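RNA-directed RNA polymerase (Infectious pancreatic necrosis virus, PDB 3ZED) copies viral RNA as an RNA-dependent RNA polymerase, existing probably both free and covalently attached to the genomic RNA. Local coordinates at residues Leu205-Pro210 / Asn341-Asn346; Asp216-Pro221 / Arg435-Trp440; Ser333-Pro338 / Asn473-Leu478; Gln413-Met418 / Val447-Val452. All coordinates share one frame; numbering follows the deposited sequence.

Contact 1 (Leu205-Pro210 / Asn341-Asn346); sequences LPINTP and NESKLN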
loop_
_atom_site.group_PDB
_atom_site.type_symbol
_atom_site.label_atom_id
_atom_site.label_comp_id
_atom_site.label_asym_id
_atom_site.label_seq_id
_atom_site.Cartn_x
_atom_site.Cartn_y
_atom_site.Cartn_z
ATOM N N LEU B 205 2.670 0.003 -15.361
ATOM C CA LEU B 205 3.157 -0.900 -14.312
ATOM C C LEU B 205 3.911 -2.076 -14.950
ATOM O O LEU B 205 3.412 -3.204 -14.934
ATOM C CB LEU B 205 2.039 -1.384 -13.364
ATOM C CG LEU B 205 2.508 -2.063 -12.068
ATOM C CD1 LEU B 205 2.860 -1.055 -10.992
ATOM C CD2 LEU B 205 1.462 -2.976 -11.554
ATOM N N PRO B 206 5.115 -1.842 -15.539
ATOM C CA PRO B 206 5.862 -2.965 -16.142
ATOM C C PRO B 206 6.268 -3.987 -15.083
ATOM O O PRO B 206 6.710 -3.612 -13.981
ATOM C CB PRO B 206 7.089 -2.286 -16.752
ATOM C CG PRO B 206 7.251 -1.000 -15.998
ATOM C CD PRO B 206 5.849 -0.568 -15.691
ATOM N N ILE B 207 6.035 -5.269 -15.379
ATOM C CA ILE B 207 6.370 -6.340 -14.446
ATOM C C ILE B 207 7.226 -7.404 -15.120
ATOM O O ILE B 207 7.167 -7.585 -16.338
ATOM C CB ILE B 207 5.114 -6.992 -13.782
ATOM C CG1 ILE B 207 4.152 -7.644 -14.830
ATOM C CG2 ILE B 207 4.411 -6.021 -12.822
ATOM C CD1 ILE B 207 3.067 -8.607 -14.302
ATOM N N ASN B 208 7.995 -8.128 -14.309
ATOM C CA ASN B 208 8.740 -9.298 -14.752
ATOM C C ASN B 208 8.025 -10.519 -14.229
ATOM O O ASN B 208 7.102 -10.389 -13.416
ATOM C CB ASN B 208 10.184 -9.257 -14.250
ATOM C CG ASN B 208 11.045 -8.318 -15.014
ATOM O OD1 ASN B 208 11.192 -8.439 -16.236
ATOM N ND2 ASN B 208 11.650 -7.377 -14.307
ATOM N N THR B 209 8.453 -11.712 -14.661
ATOM C CA THR B 209 7.846 -12.928 -14.135
ATOM C C THR B 209 8.472 -13.203 -12.775
ATOM O O THR B 209 9.618 -12.764 -12.572
ATOM C CB THR B 209 8.093 -14.127 -15.088
ATOM O OG1 THR B 209 9.481 -14.465 -15.049
ATOM C CG2 THR B 209 7.588 -13.898 -16.524
ATOM N N PRO B 210 7.837 -13.987 -11.860
ATOM C CA PRO B 210 8.567 -14.400 -10.645
ATOM C C PRO B 210 9.819 -15.198 -11.028
ATOM O O PRO B 210 9.879 -15.736 -12.142
ATOM C CB PRO B 210 7.566 -15.306 -9.917
ATOM C CG PRO B 210 6.224 -14.945 -10.493
ATOM C CD PRO B 210 6.490 -14.597 -11.913
ATOM N N ASN B 341 8.434 -8.505 -6.368
ATOM C CA ASN B 341 9.833 -8.621 -5.901
ATOM C C ASN B 341 10.808 -8.456 -7.058
ATOM O O ASN B 341 11.928 -7.981 -6.874
ATOM C CB ASN B 341 10.083 -9.999 -5.283
ATOM C CG ASN B 341 9.606 -10.253 -3.874
ATOM O OD1 ASN B 341 9.146 -9.356 -3.163
ATOM N ND2 ASN B 341 9.722 -11.521 -3.442
ATOM N N GLU B 342 10.379 -8.897 -8.259
ATOM C CA GLU B 342 11.169 -8.895 -9.483
ATOM C C GLU B 342 10.852 -7.707 -10.371
ATOM O O GLU B 342 11.377 -7.626 -11.479
ATOM C CB GLU B 342 10.883 -10.201 -10.249
ATOM C CG GLU B 342 11.383 -11.448 -9.544
ATOM C CD GLU B 342 12.881 -11.425 -9.321
ATOM O OE1 GLU B 342 13.621 -11.423 -10.332
ATOM O OE2 GLU B 342 13.312 -11.329 -8.147
ATOM N N SER B 343 9.990 -6.788 -9.906
ATOM C CA SER B 343 9.489 -5.703 -10.755
ATOM C C SER B 343 9.661 -4.302 -10.153
ATOM O O SER B 343 8.747 -3.474 -10.238
ATOM C CB SER B 343 8.017 -5.956 -11.094
ATOM O OG SER B 343 7.849 -7.277 -11.581
ATOM N N LYS B 344 10.860 -4.011 -9.630
ATOM C CA LYS B 344 11.164 -2.675 -9.098
ATOM C C LYS B 344 11.525 -1.778 -10.300
ATOM O O LYS B 344 12.672 -1.342 -10.445
ATOM C CB LYS B 344 12.296 -2.716 -8.032
ATOM C CG LYS B 344 12.189 -3.814 -6.970
ATOM C CD LYS B 344 11.058 -3.620 -5.971
ATOM C CE LYS B 344 10.976 -4.813 -5.047
ATOM N NZ LYS B 344 9.929 -4.641 -4.006
ATOM N N LEU B 345 10.539 -1.557 -11.196
ATOM C CA LEU B 345 10.757 -0.787 -12.413
ATOM C C LEU B 345 10.028 0.549 -12.337
ATOM O O LEU B 345 8.823 0.592 -12.073
ATOM C CB LEU B 345 10.346 -1.602 -13.654
ATOM C CG LEU B 345 10.843 -3.078 -13.722
ATOM C CD1 LEU B 345 10.239 -3.819 -14.938
ATOM C CD2 LEU B 345 12.376 -3.170 -13.778
ATOM N N ASN B 346 10.768 1.646 -12.518
ATOM C CA ASN B 346 10.191 2.984 -12.430
ATOM C C ASN B 346 10.892 3.917 -13.407
ATOM O O ASN B 346 11.848 3.515 -14.060
ATOM C CB ASN B 346 10.228 3.529 -10.980
ATOM C CG ASN B 346 11.605 3.626 -10.404
ATOM O OD1 ASN B 346 12.432 4.418 -10.846
ATOM N ND2 ASN B 346 11.888 2.803 -9.423
HETATM O O HOH W 1 6.038 -2.908 -11.313
HETATM O O HOH W 2 12.257 -12.065 -13.487
#
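Ser343 OG has two polar partners. It takes the backbone N-H of Asn208 in an almost straight bond, 2.9 Å from Asn208 N to Ser343 OG with 169° at the hydrogen, and it is also hydrogen-bonded to the carbonyl oxygen of Val339 in helix 326-340. With chi1 at -50° the hydroxyl stands beside its own backbone N, and there it also rests on Ile207, 3.4 Å from Ser343 OG to Ile207 CA. Asn208 is tied a second time through its side chain: Asn208 ND2 meets Glu342 O at 2.9 Å, nearly in line with that carbonyl and close to the plane of the amide. Backbone and side chain of one asparagine thus hold two consecutive residues of the other loop. The loops themselves, one following helix 194-204 and the other helix 326-340 in the palm region, run in nearly opposite directions without forming a strand pair. Water 1 bridges the loops, donating to Pro206 O at 2.8 Å and to Ser343 O at 3.0 Å. Apolar packing adds to this, with Pro206 CG 3.9 Å from Leu345 CB. Separately, Leu345 CD1 brings a methyl to 3.9 Å from the amide nitrogen Asn208 ND2, the two side chains crossing at about a right angle. Glu342 sets its CB 3.7 Å from Thr209 O, and its carboxylate forms a salt bridge with Lys211.

Contact 2 (Asp216-Pro221 / Arg435-Trp440); sequences DLRWAP and RYNPTW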
loop_
_atom_site.group_PDB
_atom_site.type_symbol
_atom_site.label_atom_id
_atom_site.label_comp_id
_atom_site.label_asym_id
_atom_site.label_seq_id
_atom_site.Cartn_x
_atom_site.Cartn_y
_atom_site.Cartn_z
ATOM N N ASP B 216 5.104 -22.262 -8.602
ATOM C CA ASP B 216 3.912 -21.854 -9.315
ATOM C C ASP B 216 2.738 -21.807 -8.352
ATOM O O ASP B 216 2.802 -22.398 -7.267
ATOM C CB ASP B 216 3.615 -22.865 -10.433
ATOM C CG ASP B 216 4.599 -22.942 -11.581
ATOM O OD1 ASP B 216 5.404 -22.004 -11.739
ATOM O OD2 ASP B 216 4.524 -23.913 -12.355
ATOM N N LEU B 217 1.652 -21.143 -8.751
ATOM C CA LEU B 217 0.432 -21.089 -7.956
ATOM C C LEU B 217 -0.326 -22.411 -8.114
ATOM O O LEU B 217 -1.236 -22.509 -8.931
ATOM C CB LEU B 217 -0.426 -19.882 -8.401
ATOM C CG LEU B 217 0.182 -18.506 -8.173
ATOM C CD1 LEU B 217 -0.664 -17.417 -8.851
ATOM C CD2 LEU B 217 0.429 -18.261 -6.689
ATOM N N ARG B 218 0.098 -23.458 -7.389
ATOM C CA ARG B 218 -0.523 -24.773 -7.526
ATOM C C ARG B 218 -0.758 -25.477 -6.205
ATOM O O ARG B 218 -1.385 -26.543 -6.198
ATOM C CB ARG B 218 0.357 -25.712 -8.392
ATOM C CG ARG B 218 0.690 -25.231 -9.789
ATOM C CD ARG B 218 1.808 -26.072 -10.389
ATOM N NE ARG B 218 2.204 -25.579 -11.708
ATOM C CZ ARG B 218 1.564 -25.856 -12.839
ATOM N NH1 ARG B 218 0.494 -26.634 -12.828
ATOM N NH2 ARG B 218 1.984 -25.346 -13.987
ATOM N N TRP B 219 -0.213 -24.954 -5.106
ATOM C CA TRP B 219 -0.257 -25.674 -3.844
ATOM C C TRP B 219 -0.866 -24.922 -2.683
ATOM O O TRP B 219 -1.063 -23.700 -2.737
ATOM C CB TRP B 219 1.182 -26.068 -3.463
ATOM C CG TRP B 219 1.800 -27.034 -4.436
ATOM C CD1 TRP B 219 1.580 -28.380 -4.509
ATOM C CD2 TRP B 219 2.652 -26.703 -5.538
ATOM N NE1 TRP B 219 2.292 -28.921 -5.558
ATOM C CE2 TRP B 219 2.945 -27.910 -6.217
ATOM C CE3 TRP B 219 3.196 -25.497 -6.021
ATOM C CZ2 TRP B 219 3.796 -27.955 -7.327
ATOM C CZ3 TRP B 219 4.023 -25.542 -7.132
ATOM C CH2 TRP B 219 4.316 -26.755 -7.771
ATOM N N ALA B 220 -1.140 -25.684 -1.606
ATOM C CA ALA B 220 -1.597 -25.157 -0.324
ATOM C C ALA B 220 -0.428 -24.359 0.298
ATOM O O ALA B 220 0.722 -24.783 0.141
ATOM C CB ALA B 220 -2.020 -26.304 0.589
ATOM N N PRO B 221 -0.671 -23.222 0.977
ATOM C CA PRO B 221 0.451 -22.425 1.511
ATOM C C PRO B 221 1.490 -23.176 2.351
ATOM O O PRO B 221 2.676 -22.899 2.165
ATOM C CB PRO B 221 -0.248 -21.366 2.363
ATOM C CG PRO B 221 -1.548 -21.187 1.693
ATOM C CD PRO B 221 -1.958 -22.548 1.217
ATOM N N ARG B 435 1.732 -20.595 -15.058
ATOM C CA ARG B 435 2.453 -20.922 -13.822
ATOM C C ARG B 435 1.422 -20.965 -12.681
ATOM O O ARG B 435 1.622 -20.396 -11.607
ATOM C CB ARG B 435 3.593 -19.914 -13.558
ATOM C CG ARG B 435 4.793 -20.100 -14.469
ATOM C CD ARG B 435 5.954 -19.194 -14.128
ATOM N NE ARG B 435 6.566 -19.540 -12.838
ATOM C CZ ARG B 435 7.624 -18.925 -12.318
ATOM N NH1 ARG B 435 8.234 -17.956 -12.989
ATOM N NH2 ARG B 435 8.078 -19.272 -11.121
ATOM N N TYR B 436 0.290 -21.637 -12.963
ATOM C CA TYR B 436 -0.844 -21.824 -12.070
ATOM C C TYR B 436 -1.731 -22.953 -12.586
ATOM O O TYR B 436 -1.668 -23.311 -13.763
ATOM C CB TYR B 436 -1.657 -20.516 -11.905
ATOM C CG TYR B 436 -2.146 -19.897 -13.201
ATOM C CD1 TYR B 436 -3.305 -20.359 -13.827
ATOM C CD2 TYR B 436 -1.451 -18.852 -13.802
ATOM C CE1 TYR B 436 -3.759 -19.793 -15.017
ATOM C CE2 TYR B 436 -1.891 -18.285 -14.997
ATOM C CZ TYR B 436 -3.045 -18.763 -15.604
ATOM O OH TYR B 436 -3.479 -18.207 -16.781
ATOM N N ASN B 437 -2.561 -23.506 -11.695
ATOM C CA ASN B 437 -3.507 -24.556 -12.014
ATOM C C ASN B 437 -4.952 -23.990 -11.953
ATOM O O ASN B 437 -5.121 -22.808 -11.580
ATOM C CB ASN B 437 -3.301 -25.765 -11.073
ATOM C CG ASN B 437 -3.540 -25.589 -9.586
ATOM O OD1 ASN B 437 -4.210 -24.668 -9.105
ATOM N ND2 ASN B 437 -3.085 -26.564 -8.828
ATOM N N PRO B 438 -6.005 -24.786 -12.296
ATOM C CA PRO B 438 -7.376 -24.240 -12.242
ATOM C C PRO B 438 -7.813 -23.746 -10.854
ATOM O O PRO B 438 -8.524 -22.736 -10.776
ATOM C CB PRO B 438 -8.238 -25.419 -12.711
ATOM C CG PRO B 438 -7.328 -26.211 -13.586
ATOM C CD PRO B 438 -6.017 -26.168 -12.837
ATOM N N THR B 439 -7.387 -24.417 -9.768
ATOM C CA THR B 439 -7.750 -24.000 -8.400
ATOM C C THR B 439 -7.269 -22.574 -8.106
ATOM O O THR B 439 -8.050 -21.765 -7.590
ATOM C CB THR B 439 -7.189 -24.993 -7.377
ATOM O OG1 THR B 439 -7.824 -26.245 -7.598
ATOM C CG2 THR B 439 -7.396 -24.550 -5.918
ATOM N N TRP B 440 -6.010 -22.265 -8.456
ATOM C CA TRP B 440 -5.463 -20.937 -8.195
ATOM C C TRP B 440 -6.030 -19.881 -9.158
ATOM O O TRP B 440 -6.184 -18.731 -8.747
ATOM C CB TRP B 440 -3.940 -20.951 -8.189
ATOM C CG TRP B 440 -3.411 -21.281 -6.827
ATOM C CD1 TRP B 440 -3.114 -22.522 -6.336
ATOM C CD2 TRP B 440 -3.226 -20.363 -5.742
ATOM N NE1 TRP B 440 -2.677 -22.422 -5.034
ATOM C CE2 TRP B 440 -2.735 -21.106 -4.644
ATOM C CE3 TRP B 440 -3.405 -18.976 -5.598
ATOM C CZ2 TRP B 440 -2.457 -20.514 -3.406
ATOM C CZ3 TRP B 440 -3.082 -18.383 -4.388
ATOM C CH2 TRP B 440 -2.620 -19.148 -3.306
#
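Asp216 OD1 receives Arg435 NE at 2.9 Å, with the oxygen close to the guanidinium plane although carboxylate and guanidinium are turned 61° apart. Asp216 OD2 takes Arg218 NE at 2.9 Å through its anti lone pair, and Arg218 NH1 goes on to Ser751 O. The backbones join at a single beta bridge around Leu217 and Tyr436: Leu217 N to Arg435 O is 3.0 Å, and Asn437 N to Leu217 O is 3.2 Å. Asn437 then caps helix 438-452, its OD1 accepting from Trp440 N at 3.1 Å. The indole of Trp440 works in two ways. Its NE1 donates to Trp219 O at 3.1 Å, from above the carbonyl plane, while its six-membered ring receives Leu217 CD2 over one face in a CH-pi contact, 4.3 Å from the centroid. Bridge, Asp216-Arg435 pair and indole bond together join the loop after helix 194-204 to the start of helix 438-452 in the palm region. Shared between two arginines, the Asp216 carboxylate is probably stabilised by both cations, its charge being only part of the local balance.

Contact 3 (Ser333-Pro338 / Asn473-Leu478); sequences SMVSTP and NAFTFL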
loop_
_atom_site.group_PDB
_atom_site.type_symbol
_atom_site.label_atom_id
_atom_site.label_comp_id
_atom_site.label_asym_id
_atom_site.label_seq_id
_atom_site.Cartn_x
_atom_site.Cartn_y
_atom_site.Cartn_z
ATOM N N SER B 333 -1.034 -12.480 -1.142
ATOM C CA SER B 333 0.392 -12.138 -1.195
ATOM C C SER B 333 1.177 -13.161 -1.977
ATOM O O SER B 333 2.178 -12.785 -2.582
ATOM C CB SER B 333 0.972 -11.970 0.206
ATOM O OG SER B 333 0.319 -10.887 0.840
ATOM N N MET B 334 0.712 -14.429 -2.015
ATOM C CA MET B 334 1.338 -15.487 -2.814
ATOM C C MET B 334 1.213 -15.182 -4.336
ATOM O O MET B 334 2.041 -15.632 -5.114
ATOM C CB MET B 334 0.715 -16.849 -2.485
ATOM C CG MET B 334 1.277 -17.472 -1.240
ATOM S SD MET B 334 0.360 -18.936 -0.687
ATOM C CE MET B 334 0.798 -20.113 -1.957
ATOM N N VAL B 335 0.210 -14.394 -4.745
ATOM C CA VAL B 335 0.000 -14.031 -6.160
ATOM C C VAL B 335 0.833 -12.768 -6.511
ATOM O O VAL B 335 1.507 -12.736 -7.537
ATOM C CB VAL B 335 -1.521 -13.830 -6.489
ATOM C CG1 VAL B 335 -1.744 -13.457 -7.960
ATOM C CG2 VAL B 335 -2.344 -15.067 -6.105
ATOM N N SER B 336 0.772 -11.737 -5.667
ATOM C CA SER B 336 1.417 -10.452 -5.953
ATOM C C SER B 336 2.916 -10.364 -5.651
ATOM O O SER B 336 3.658 -9.909 -6.517
ATOM C CB SER B 336 0.705 -9.321 -5.222
ATOM O OG SER B 336 0.613 -9.584 -3.833
ATOM N N THR B 337 3.358 -10.753 -4.439
ATOM C CA THR B 337 4.732 -10.533 -3.988
ATOM C C THR B 337 5.796 -11.261 -4.842
ATOM O O THR B 337 6.779 -10.583 -5.131
ATOM C CB THR B 337 4.907 -10.755 -2.478
ATOM O OG1 THR B 337 4.653 -12.103 -2.146
ATOM C CG2 THR B 337 3.989 -9.856 -1.639
ATOM N N PRO B 338 5.648 -12.524 -5.348
ATOM C CA PRO B 338 6.726 -13.095 -6.193
ATOM C C PRO B 338 6.912 -12.318 -7.507
ATOM O O PRO B 338 8.024 -12.277 -8.030
ATOM C CB PRO B 338 6.258 -14.543 -6.446
ATOM C CG PRO B 338 5.295 -14.831 -5.351
ATOM C CD PRO B 338 4.575 -13.520 -5.142
ATOM N N ASN B 473 -5.185 -3.887 2.519
ATOM C CA ASN B 473 -5.136 -5.237 1.957
ATOM C C ASN B 473 -3.905 -5.338 1.027
ATOM O O ASN B 473 -3.392 -4.314 0.574
ATOM C CB ASN B 473 -6.461 -5.626 1.245
ATOM C CG ASN B 473 -6.558 -5.283 -0.232
ATOM O OD1 ASN B 473 -6.070 -6.004 -1.100
ATOM N ND2 ASN B 473 -7.224 -4.201 -0.552
ATOM N N ALA B 474 -3.421 -6.569 0.765
ATOM C CA ALA B 474 -2.230 -6.867 -0.043
ATOM C C ALA B 474 -2.258 -6.210 -1.444
ATOM O O ALA B 474 -1.206 -5.880 -1.977
ATOM C CB ALA B 474 -2.073 -8.371 -0.176
ATOM N N PHE B 475 -3.443 -5.990 -2.014
ATOM C CA PHE B 475 -3.571 -5.397 -3.355
ATOM C C PHE B 475 -3.882 -3.889 -3.334
ATOM O O PHE B 475 -4.173 -3.336 -4.393
ATOM C CB PHE B 475 -4.644 -6.163 -4.165
ATOM C CG PHE B 475 -4.105 -7.394 -4.888
ATOM C CD1 PHE B 475 -3.443 -8.403 -4.190
ATOM C CD2 PHE B 475 -4.253 -7.533 -6.260
ATOM C CE1 PHE B 475 -2.918 -9.519 -4.859
ATOM C CE2 PHE B 475 -3.740 -8.649 -6.925
ATOM C CZ PHE B 475 -3.074 -9.632 -6.221
ATOM N N THR B 476 -3.767 -3.210 -2.167
ATOM C CA THR B 476 -4.105 -1.779 -2.064
ATOM C C THR B 476 -3.356 -0.937 -3.145
ATOM O O THR B 476 -4.013 -0.257 -3.951
ATOM C CB THR B 476 -3.883 -1.226 -0.631
ATOM O OG1 THR B 476 -4.716 -1.947 0.290
ATOM C CG2 THR B 476 -4.221 0.272 -0.532
ATOM N N PHE B 477 -2.013 -1.001 -3.157
ATOM C CA PHE B 477 -1.172 -0.261 -4.121
ATOM C C PHE B 477 -1.554 -0.598 -5.570
ATOM O O PHE B 477 -1.735 0.317 -6.385
ATOM C CB PHE B 477 0.341 -0.565 -3.903
ATOM C CG PHE B 477 1.231 0.024 -4.989
ATOM C CD1 PHE B 477 1.445 -0.659 -6.188
ATOM C CD2 PHE B 477 1.839 1.264 -4.818
ATOM C CE1 PHE B 477 2.193 -0.080 -7.220
ATOM C CE2 PHE B 477 2.598 1.841 -5.849
ATOM C CZ PHE B 477 2.759 1.171 -7.042
ATOM N N LEU B 478 -1.612 -1.919 -5.892
ATOM C CA LEU B 478 -1.874 -2.418 -7.247
ATOM C C LEU B 478 -3.223 -1.960 -7.792
ATOM O O LEU B 478 -3.288 -1.468 -8.915
ATOM C CB LEU B 478 -1.771 -3.966 -7.306
ATOM C CG LEU B 478 -0.378 -4.557 -7.081
ATOM C CD1 LEU B 478 -0.431 -6.058 -6.930
ATOM C CD2 LEU B 478 0.571 -4.165 -8.191
HETATM O O HOH W 3 1.035 -7.551 -2.058
#
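With chi1 at 54°, Ser336 OG lies between its own backbone N and carbonyl carbon, which sets it 3.7 Å from Phe475 CE1 and within reach of water 3; Phe475, with chi1 at -86° and chi2 at 56°, turns its ring toward helix 326-340. Ser336 CB also touches the ring, 3.6 Å from Phe475 CE1. Leu478 CD1 closes the group, 3.9 Å from Ser336 CB and above one face of the Phe475 ring, offset toward the rim. At the ring edge, near its plane, Val335 CG1 stands 4.4 Å from Phe475 CZ. The segment 473-478 is the bend from a glycine-rich loop, holding Gly470 and Gly472, into helix 476-493, a layout consistent with motif B of the polymerase palm. An Asx turn shapes the bend: Asn473 OD1 accepts from Phe475 N at 2.8 Å, inside a type I turn in which Asn473 O takes both Thr476 N and Thr476 OG1. Phe475 occupies the N-cap position of the helix. Polar contact across the two segments is made by water, since no direct hydrogen bond spans them: water 3 lies 2.7 Å from Ser336 OG and donates to Ala474 O at 2.8 Å. Beyond it, Ala474 CB touches Ser333 OG at 3.6 Å, a hydroxyl that is hydrogen-bonded to His329 O. Met415, Met419 and Leu422 of helix 412-426 also pack on the Phe475 ring.

Contact 4 (Gln413-Met418 / Val447-Val452); sequences QHMQAM and VAPSMV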
loop_
_atom_site.group_PDB
_atom_site.type_symbol
_atom_site.label_atom_id
_atom_site.label_comp_id
_atom_site.label_asym_id
_atom_site.label_seq_id
_atom_site.Cartn_x
_atom_site.Cartn_y
_atom_site.Cartn_z
ATOM N N GLN B 413 -14.170 -5.649 -9.881
ATOM C CA GLN B 413 -13.755 -5.767 -11.281
ATOM C C GLN B 413 -12.411 -5.088 -11.556
ATOM O O GLN B 413 -11.684 -5.557 -12.427
ATOM C CB GLN B 413 -14.839 -5.235 -12.234
ATOM C CG GLN B 413 -16.063 -6.198 -12.359
ATOM C CD GLN B 413 -16.984 -6.176 -11.141
ATOM O OE1 GLN B 413 -17.035 -5.196 -10.375
ATOM N NE2 GLN B 413 -17.698 -7.266 -10.901
ATOM N N HIS B 414 -12.063 -4.021 -10.816
ATOM C CA HIS B 414 -10.739 -3.390 -10.934
ATOM C C HIS B 414 -9.667 -4.371 -10.454
ATOM O O HIS B 414 -8.656 -4.558 -11.131
ATOM C CB HIS B 414 -10.655 -2.096 -10.121
ATOM C CG HIS B 414 -11.339 -0.929 -10.745
ATOM N ND1 HIS B 414 -12.561 -0.483 -10.274
ATOM C CD2 HIS B 414 -10.936 -0.128 -11.763
ATOM C CE1 HIS B 414 -12.872 0.570 -11.022
ATOM N NE2 HIS B 414 -11.923 0.825 -11.930
ATOM N N MET B 415 -9.910 -5.027 -9.295
ATOM C CA MET B 415 -8.958 -6.001 -8.756
ATOM C C MET B 415 -8.874 -7.232 -9.659
ATOM O O MET B 415 -7.792 -7.789 -9.824
ATOM C CB MET B 415 -9.329 -6.403 -7.324
ATOM C CG MET B 415 -8.357 -7.389 -6.730
ATOM S SD MET B 415 -8.513 -7.480 -4.960
ATOM C CE MET B 415 -7.497 -8.897 -4.664
ATOM N N GLN B 416 -10.016 -7.644 -10.246
ATOM C CA GLN B 416 -10.066 -8.773 -11.161
ATOM C C GLN B 416 -9.179 -8.502 -12.395
ATOM O O GLN B 416 -8.477 -9.408 -12.838
ATOM C CB GLN B 416 -11.510 -9.047 -11.571
ATOM C CG GLN B 416 -11.676 -10.364 -12.318
ATOM C CD GLN B 416 -13.117 -10.632 -12.580
ATOM O OE1 GLN B 416 -13.814 -9.826 -13.204
ATOM N NE2 GLN B 416 -13.594 -11.762 -12.101
ATOM N N ALA B 417 -9.213 -7.261 -12.935
ATOM C CA ALA B 417 -8.379 -6.839 -14.077
ATOM C C ALA B 417 -6.884 -6.853 -13.684
ATOM O O ALA B 417 -6.041 -7.248 -14.494
ATOM C CB ALA B 417 -8.798 -5.458 -14.564
ATOM N N MET B 418 -6.565 -6.478 -12.431
ATOM C CA MET B 418 -5.178 -6.535 -11.927
ATOM C C MET B 418 -4.739 -8.018 -11.845
ATOM O O MET B 418 -3.614 -8.341 -12.236
ATOM C CB MET B 418 -5.046 -5.829 -10.570
ATOM C CG MET B 418 -3.639 -5.949 -9.934
ATOM S SD MET B 418 -2.255 -5.467 -11.019
ATOM C CE MET B 418 -2.654 -3.712 -11.339
ATOM N N VAL B 447 -12.876 -15.523 -7.011
ATOM C CA VAL B 447 -13.284 -15.347 -5.611
ATOM C C VAL B 447 -12.540 -14.202 -4.909
ATOM O O VAL B 447 -13.195 -13.362 -4.293
ATOM C CB VAL B 447 -13.138 -16.685 -4.820
ATOM C CG1 VAL B 447 -13.429 -16.511 -3.327
ATOM C CG2 VAL B 447 -14.010 -17.790 -5.422
ATOM N N ALA B 448 -11.197 -14.195 -4.954
ATOM C CA ALA B 448 -10.356 -13.227 -4.240
ATOM C C ALA B 448 -10.814 -11.760 -4.378
ATOM O O ALA B 448 -10.901 -11.119 -3.340
ATOM C CB ALA B 448 -8.895 -13.355 -4.660
ATOM N N PRO B 449 -11.147 -11.193 -5.568
ATOM C CA PRO B 449 -11.559 -9.782 -5.608
ATOM C C PRO B 449 -12.741 -9.441 -4.689
ATOM O O PRO B 449 -12.733 -8.340 -4.127
ATOM C CB PRO B 449 -11.899 -9.553 -7.082
ATOM C CG PRO B 449 -11.040 -10.538 -7.820
ATOM C CD PRO B 449 -11.099 -11.759 -6.938
ATOM N N SER B 450 -13.701 -10.380 -4.464
ATOM C CA SER B 450 -14.871 -10.112 -3.602
ATOM C C SER B 450 -14.603 -10.400 -2.131
ATOM O O SER B 450 -15.457 -10.129 -1.282
ATOM C CB SER B 450 -16.102 -10.873 -4.077
ATOM O OG SER B 450 -16.687 -10.167 -5.155
ATOM N N MET B 451 -13.417 -10.880 -1.817
ATOM C CA MET B 451 -13.067 -11.103 -0.425
ATOM C C MET B 451 -12.539 -9.815 0.212
ATOM O O MET B 451 -12.647 -9.653 1.422
ATOM C CB MET B 451 -12.049 -12.229 -0.304
ATOM C CG MET B 451 -12.686 -13.603 -0.442
ATOM S SD MET B 451 -11.376 -14.818 -0.495
ATOM C CE MET B 451 -11.231 -15.202 1.226
ATOM N N VAL B 452 -11.970 -8.902 -0.592
ATOM C CA VAL B 452 -11.356 -7.681 -0.046
ATOM C C VAL B 452 -11.925 -6.394 -0.704
ATOM O O VAL B 452 -11.593 -5.299 -0.253
ATOM C CB VAL B 452 -9.798 -7.729 -0.100
ATOM C CG1 VAL B 452 -9.254 -8.887 0.733
ATOM C CG2 VAL B 452 -9.269 -7.794 -1.526
#
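Met415 reaches across Pro449 at about a right angle. Its CG is anti to the backbone N (chi1 -179°) and the chain beyond stays extended, which carries the sulfur along to Val452. On the way Met415 SD lies 3.9 Å from Pro449 CA. At its far side Met415 SD comes within 3.5 Å of Val452 CG2. The methyl Met415 CE touches the same Val452 CG2 at 3.8 Å, and these two side chains also cross at about a right angle. The Pro449 ring meets the next residue on the facing helix, with CG 3.9 Å from Gln416 CA; the amide of Gln416 points its NE2 to Met445 O. The axes of segments 413-418 and 447-452 pass 8.6 Å apart, at 137° between their directions, so these palm helices run in broadly opposing directions here, and Leu332 of helix 326-340 packs on Met415, Ala448 and Val452. No hydrogen bond joins the two segments, and Pro449, having no N-H, lies where helix 438-452 is kinked. The interface is therefore held by the fit of methionine, proline and valine surfaces, while Gln416 NE2 is hydrogen-bonded to a carbonyl of the partner helix just before the segment.

The four contacts form a connected body of the palm. Contacts 3 and 4 sit closest, centres 11 Å apart, and share a core in which Phe475 CG is 3.7 Å from Met415 CE. Contact 2 joins contact 3 through Leu217 CD2, 3.5 Å from Met334 O, and meets contact 1 where Arg435 NH1 lies 2.9 Å from Pro210 O, a probable hydrogen bond. Contact 1 reaches contact 3 through Leu205 CD2, 3.7 Å from Leu478 CD2. Contacts 2 and 4 do not touch, yet both use helix 438-452. Of ligands, a potassium ion is about 8 Å from the Pro206 side chain, and the side chain of Val452 is about 12 Å from that of Leu249, in the predicted GTP site.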